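Local coordinates for cytosine deaminase (PDB 4R85), which probably catalyses the hydrolytic deamination of 5-methylcytosine and cytosine, with an iron(II) ion in its active site, at residues P369-A377 with A388-G397. Sequence-based numbering, arbitrary orientation.
Sequences PANLLILDA and ARVLTSIRHG
Leu372 and Ile394 trade both backbone hydrogen bonds, Ile394 N reaching Leu372 O at 2.8 Å, and so set the antiparallel register of strands 372-375 and 390-395. Their side chains run side by side on one face of the sheet, Leu372 CD2 against Ile394 CB. Ile374 and Thr392 pair on the same face, but here the ladder slips: Ile374 O takes Leu391 N at 2.9 Å and, weakly, Thr392 N, which is a classic beta bulge. The bulge points Leu391 toward the other segment, its CG 3.9 Å from Asp376 CB, just past the end of strand 372-375. On the other face, the Leu375 and Val390 side chains cross at an angle, Leu375 CD2 meeting Val390 CG2 at 3.8 Å, and Leu373 CD2 sits against Ser393. Beyond the last strand pair, Asn371 takes over with its side chain: OD1 receives His396 N at 2.8 Å in a nearly straight bond (176°). Having CG beside its own backbone N (chi1 -57°) brings that amide to the turn. Gly397 N closes this end on Ala370 O. At the opposite end a water bridges Asp376 OD2 and Arg389 N, while Asp376 OD1 forms a salt bridge with Arg46. Leu372 and Ile394 pack on Leu19 of strand 14-20; Leu373 and Leu375 meet Phe52 of strand 47-57. The bulged pair is part of the small beta domain, built from both ends of the chain, that flanks the metal-bearing TIM barrel in amidohydrolases of this kind.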
ATOM      1  N   PRO A 369     -20.190 -11.560 -22.374  1.00 25.49           N
ATOM      2  CA  PRO A 369     -21.095 -10.731 -21.569  1.00 25.26           C
ATOM      3  C   PRO A 369     -20.627  -9.285 -21.472  1.00 22.42           C
ATOM      4  O   PRO A 369     -19.424  -9.021 -21.362  1.00 21.28           O
ATOM      5  CB  PRO A 369     -21.031 -11.386 -20.187  1.00 26.36           C
ATOM      6  CG  PRO A 369     -20.693 -12.799 -20.460  1.00 29.24           C
ATOM      7  CD  PRO A 369     -19.783 -12.779 -21.651  1.00 29.19           C
ATOM      8  N   ALA A 370     -21.579  -8.361 -21.519  1.00 22.09           N
ATOM      9  CA  ALA A 370     -21.281  -6.942 -21.388  1.00 24.15           C
ATOM     10  C   ALA A 370     -21.043  -6.571 -19.925  1.00 26.33           C
ATOM     11  O   ALA A 370     -21.850  -5.872 -19.307  1.00 25.58           O
ATOM     12  CB  ALA A 370     -22.407  -6.105 -21.985  1.00 25.25           C
ATOM     13  N   ASN A 371     -19.933  -7.067 -19.382  1.00 21.07           N
ATOM     14  CA  ASN A 371     -19.487  -6.732 -18.044  1.00 19.98           C
ATOM     15  C   ASN A 371     -18.161  -6.009 -18.175  1.00 21.17           C
ATOM     16  O   ASN A 371     -17.177  -6.603 -18.615  1.00 21.90           O
ATOM     17  CB  ASN A 371     -19.270  -8.001 -17.214  1.00 22.26           C
ATOM     18  CG  ASN A 371     -20.507  -8.879 -17.136  1.00 25.40           C
ATOM     19  OD1 ASN A 371     -21.627  -8.419 -17.351  1.00 25.37           O
ATOM     20  ND2 ASN A 371     -20.307 -10.152 -16.815  1.00 24.02           N
ATOM     21  N   LEU A 372     -18.131  -4.735 -17.800  1.00 18.97           N
ATOM     22  CA  LEU A 372     -16.921  -3.940 -17.952  1.00 19.30           C
ATOM     23  C   LEU A 372     -16.922  -2.672 -17.099  1.00 23.26           C
ATOM     24  O   LEU A 372     -17.969  -2.237 -16.599  1.00 25.78           O
ATOM     25  CB  LEU A 372     -16.703  -3.577 -19.428  1.00 20.75           C
ATOM     26  CG  LEU A 372     -17.656  -2.555 -20.056  1.00 25.64           C
ATOM     27  CD1 LEU A 372     -17.014  -1.917 -21.275  1.00 30.54           C
ATOM     28  CD2 LEU A 372     -18.980  -3.191 -20.445  1.00 31.05           C
ATOM     29  N   LEU A 373     -15.737  -2.088 -16.949  1.00 17.22           N
ATOM     30  CA  LEU A 373     -15.554  -0.871 -16.179  1.00 19.24           C
ATOM     31  C   LEU A 373     -14.906   0.201 -17.028  1.00 23.28           C
ATOM     32  O   LEU A 373     -14.186  -0.093 -17.990  1.00 27.34           O
ATOM     33  CB  LEU A 373     -14.633  -1.121 -14.980  1.00 22.26           C
ATOM     34  CG  LEU A 373     -14.879  -2.325 -14.076  1.00 25.33           C
ATOM     35  CD1 LEU A 373     -13.796  -2.389 -13.011  1.00 18.95           C
ATOM     36  CD2 LEU A 373     -16.263  -2.264 -13.440  1.00 26.63           C
ATOM     37  N   ILE A 374     -15.160   1.448 -16.669  1.00 18.00           N
ATOM     38  CA  ILE A 374     -14.362   2.551 -17.179  1.00 24.89           C
ATOM     39  C   ILE A 374     -13.550   3.103 -16.008  1.00 17.84           C
ATOM     40  O   ILE A 374     -14.116   3.540 -15.009  1.00 25.33           O
ATOM     41  CB  ILE A 374     -15.236   3.647 -17.800  1.00 24.24           C
ATOM     42  CG1 ILE A 374     -15.977   3.100 -19.028  1.00 27.06           C
ATOM     43  CG2 ILE A 374     -14.381   4.858 -18.176  1.00 28.36           C
ATOM     44  CD1 ILE A 374     -16.990   4.047 -19.600  1.00 22.98           C
ATOM     45  N   LEU A 375     -12.227   3.039 -16.124  1.00 17.46           N
ATOM     46  CA  LEU A 375     -11.306   3.468 -15.069  1.00 21.64           C
ATOM     47  C   LEU A 375     -10.785   4.862 -15.379  1.00 26.72           C
ATOM     48  O   LEU A 375     -10.536   5.177 -16.537  1.00 20.43           O
ATOM     49  CB  LEU A 375     -10.097   2.546 -15.017  1.00 21.19           C
ATOM     50  CG  LEU A 375     -10.019   1.271 -14.205  1.00 26.66           C
ATOM     51  CD1 LEU A 375      -8.592   0.770 -14.273  1.00 18.82           C
ATOM     52  CD2 LEU A 375     -10.440   1.525 -12.756  1.00 26.87           C
ATOM     53  N   ASP A 376     -10.586   5.681 -14.348  1.00 24.25           N
ATOM     54  CA  ASP A 376     -10.094   7.043 -14.539  1.00 24.84           C
ATOM     55  C   ASP A 376      -8.573   7.065 -14.730  1.00 27.27           C
ATOM     56  O   ASP A 376      -7.841   7.668 -13.940  1.00 22.51           O
ATOM     57  CB  ASP A 376     -10.501   7.928 -13.359  1.00 26.73           C
ATOM     58  CG  ASP A 376     -10.277   9.411 -13.626  1.00 33.85           C
ATOM     59  OD1 ASP A 376     -10.225   9.816 -14.812  1.00 30.96           O
ATOM     60  OD2 ASP A 376     -10.159  10.172 -12.638  1.00 37.72           O
ATOM     61  N   ALA A 377      -8.114   6.398 -15.784  1.00 24.54           N
ATOM     62  CA  ALA A 377      -6.702   6.346 -16.146  1.00 22.94           C
ATOM     63  C   ALA A 377      -6.610   5.822 -17.572  1.00 24.15           C
ATOM     64  O   ALA A 377      -7.562   5.221 -18.061  1.00 26.51           O
ATOM     65  CB  ALA A 377      -5.955   5.432 -15.208  1.00 19.40           C
ATOM     66  N   ALA A 388      -6.563   4.636  -9.653  1.00 20.83           N
ATOM     67  CA  ALA A 388      -7.650   5.201 -10.453  1.00 20.44           C
ATOM     68  C   ALA A 388      -9.032   4.769  -9.979  1.00 20.06           C
ATOM     69  O   ALA A 388      -9.273   3.595  -9.712  1.00 19.46           O
ATOM     70  CB  ALA A 388      -7.464   4.859 -11.935  1.00 17.39           C
ATOM     71  N   ARG A 389      -9.929   5.742  -9.879  1.00 20.56           N
ATOM     72  CA  ARG A 389     -11.300   5.495  -9.477  1.00 19.48           C
ATOM     73  C   ARG A 389     -12.071   4.791 -10.584  1.00 18.95           C
ATOM     74  O   ARG A 389     -11.824   5.015 -11.771  1.00 19.24           O
ATOM     75  CB  ARG A 389     -11.972   6.822  -9.118  1.00 26.79           C
ATOM     76  CG  ARG A 389     -11.313   7.518  -7.936  1.00 43.00           C
ATOM     77  CD  ARG A 389     -11.474   9.034  -7.987  1.00 54.30           C
ATOM     78  NE  ARG A 389     -12.609   9.513  -7.199  1.00 58.82           N
ATOM     79  CZ  ARG A 389     -13.792   9.837  -7.711  1.00 54.81           C
ATOM     80  NH1 ARG A 389     -14.003   9.728  -9.015  1.00 42.97           N
ATOM     81  NH2 ARG A 389     -14.765  10.268  -6.917  1.00 56.08           N
ATOM     82  N   VAL A 390     -13.002   3.932 -10.191  1.00 18.38           N
ATOM     83  CA  VAL A 390     -13.899   3.303 -11.146  1.00 19.48           C
ATOM     84  C   VAL A 390     -15.039   4.269 -11.399  1.00 22.99           C
ATOM     85  O   VAL A 390     -15.832   4.561 -10.495  1.00 19.90           O
ATOM     86  CB  VAL A 390     -14.461   1.984 -10.607  1.00 17.50           C
ATOM     87  CG1 VAL A 390     -15.566   1.461 -11.525  1.00 17.30           C
ATOM     88  CG2 VAL A 390     -13.336   0.957 -10.436  1.00 17.37           C
ATOM     89  N   LEU A 391     -15.115   4.775 -12.626  1.00 18.00           N
ATOM     90  CA  LEU A 391     -16.092   5.798 -12.955  1.00 19.43           C
ATOM     91  C   LEU A 391     -17.437   5.195 -13.351  1.00 24.37           C
ATOM     92  O   LEU A 391     -18.485   5.782 -13.100  1.00 25.59           O
ATOM     93  CB  LEU A 391     -15.570   6.678 -14.090  1.00 24.76           C
ATOM     94  CG  LEU A 391     -14.340   7.533 -13.781  1.00 25.51           C
ATOM     95  CD1 LEU A 391     -14.050   8.423 -14.963  1.00 24.88           C
ATOM     96  CD2 LEU A 391     -14.540   8.368 -12.514  1.00 21.88           C
ATOM     97  N   THR A 392     -17.395   4.032 -13.990  1.00 22.33           N
ATOM     98  CA  THR A 392     -18.612   3.362 -14.425  1.00 23.19           C
ATOM     99  C   THR A 392     -18.418   1.862 -14.316  1.00 21.65           C
ATOM    100  O   THR A 392     -17.365   1.343 -14.671  1.00 22.91           O
ATOM    101  CB  THR A 392     -18.953   3.711 -15.886  1.00 28.24           C
ATOM    102  OG1 THR A 392     -18.903   5.132 -16.068  1.00 33.83           O
ATOM    103  CG2 THR A 392     -20.347   3.211 -16.240  1.00 29.57           C
ATOM    104  N   SER A 393     -19.422   1.171 -13.789  1.00 19.90           N
ATOM    105  CA  SER A 393     -19.424  -0.281 -13.795  1.00 20.64           C
ATOM    106  C   SER A 393     -20.664  -0.730 -14.537  1.00 21.93           C
ATOM    107  O   SER A 393     -21.779  -0.332 -14.196  1.00 20.12           O
ATOM    108  CB  SER A 393     -19.423  -0.849 -12.379  1.00 20.92           C
ATOM    109  OG  SER A 393     -19.327  -2.265 -12.399  1.00 20.56           O
ATOM    110  N   ILE A 394     -20.454  -1.546 -15.562  1.00 20.22           N
ATOM    111  CA  ILE A 394     -21.540  -2.057 -16.382  1.00 20.60           C
ATOM    112  C   ILE A 394     -21.605  -3.560 -16.210  1.00 21.83           C
ATOM    113  O   ILE A 394     -20.588  -4.244 -16.253  1.00 18.44           O
ATOM    114  CB  ILE A 394     -21.337  -1.690 -17.865  1.00 20.03           C
ATOM    115  CG1 ILE A 394     -21.363  -0.169 -18.029  1.00 20.87           C
ATOM    116  CG2 ILE A 394     -22.412  -2.333 -18.741  1.00 20.72           C
ATOM    117  CD1 ILE A 394     -21.020   0.316 -19.437  1.00 24.95           C
ATOM    118  N   ARG A 395     -22.805  -4.074 -15.985  1.00 25.81           N
ATOM    119  CA  ARG A 395     -22.976  -5.498 -15.759  1.00 26.18           C
ATOM    120  C   ARG A 395     -24.212  -5.968 -16.506  1.00 25.03           C
ATOM    121  O   ARG A 395     -25.285  -5.397 -16.348  1.00 23.36           O
ATOM    122  CB  ARG A 395     -23.119  -5.782 -14.268  1.00 26.77           C
ATOM    123  CG  ARG A 395     -23.442  -7.220 -13.948  1.00 19.45           C
ATOM    124  CD  ARG A 395     -23.341  -7.463 -12.464  1.00 24.00           C
ATOM    125  NE  ARG A 395     -23.765  -8.809 -12.105  1.00 22.27           N
ATOM    126  CZ  ARG A 395     -22.983  -9.877 -12.193  1.00 24.17           C
ATOM    127  NH1 ARG A 395     -21.743  -9.754 -12.648  1.00 21.97           N
ATOM    128  NH2 ARG A 395     -23.441 -11.068 -11.832  1.00 24.53           N
ATOM    129  N   HIS A 396     -24.046  -7.003 -17.320  1.00 23.16           N
ATOM    130  CA  HIS A 396     -25.117  -7.491 -18.190  1.00 25.02           C
ATOM    131  C   HIS A 396     -25.728  -6.366 -19.039  1.00 27.43           C
ATOM    132  O   HIS A 396     -26.932  -6.348 -19.299  1.00 27.63           O
ATOM    133  CB  HIS A 396     -26.185  -8.227 -17.369  1.00 28.58           C
ATOM    134  CG  HIS A 396     -25.641  -9.354 -16.547  1.00 33.74           C
ATOM    135  ND1 HIS A 396     -26.304  -9.868 -15.453  1.00 40.33           N
ATOM    136  CD2 HIS A 396     -24.495 -10.069 -16.659  1.00 32.27           C
ATOM    137  CE1 HIS A 396     -25.590 -10.848 -14.926  1.00 38.84           C
ATOM    138  NE2 HIS A 396     -24.488 -10.990 -15.640  1.00 34.65           N
ATOM    139  N   GLY A 397     -24.887  -5.424 -19.463  1.00 26.16           N
ATOM    140  CA  GLY A 397     -25.310  -4.367 -20.361  1.00 28.16           C
ATOM    141  C   GLY A 397     -25.962  -3.159 -19.706  1.00 25.91           C
ATOM    142  O   GLY A 397     -26.412  -2.256 -20.401  1.00 32.21           O
TER
HETATM  143  O   HOH W   1     -22.194 -13.026 -17.007  1.00 42.01           O
HETATM  144  O   HOH W   2      -8.911   8.374 -10.390  1.00 37.09           O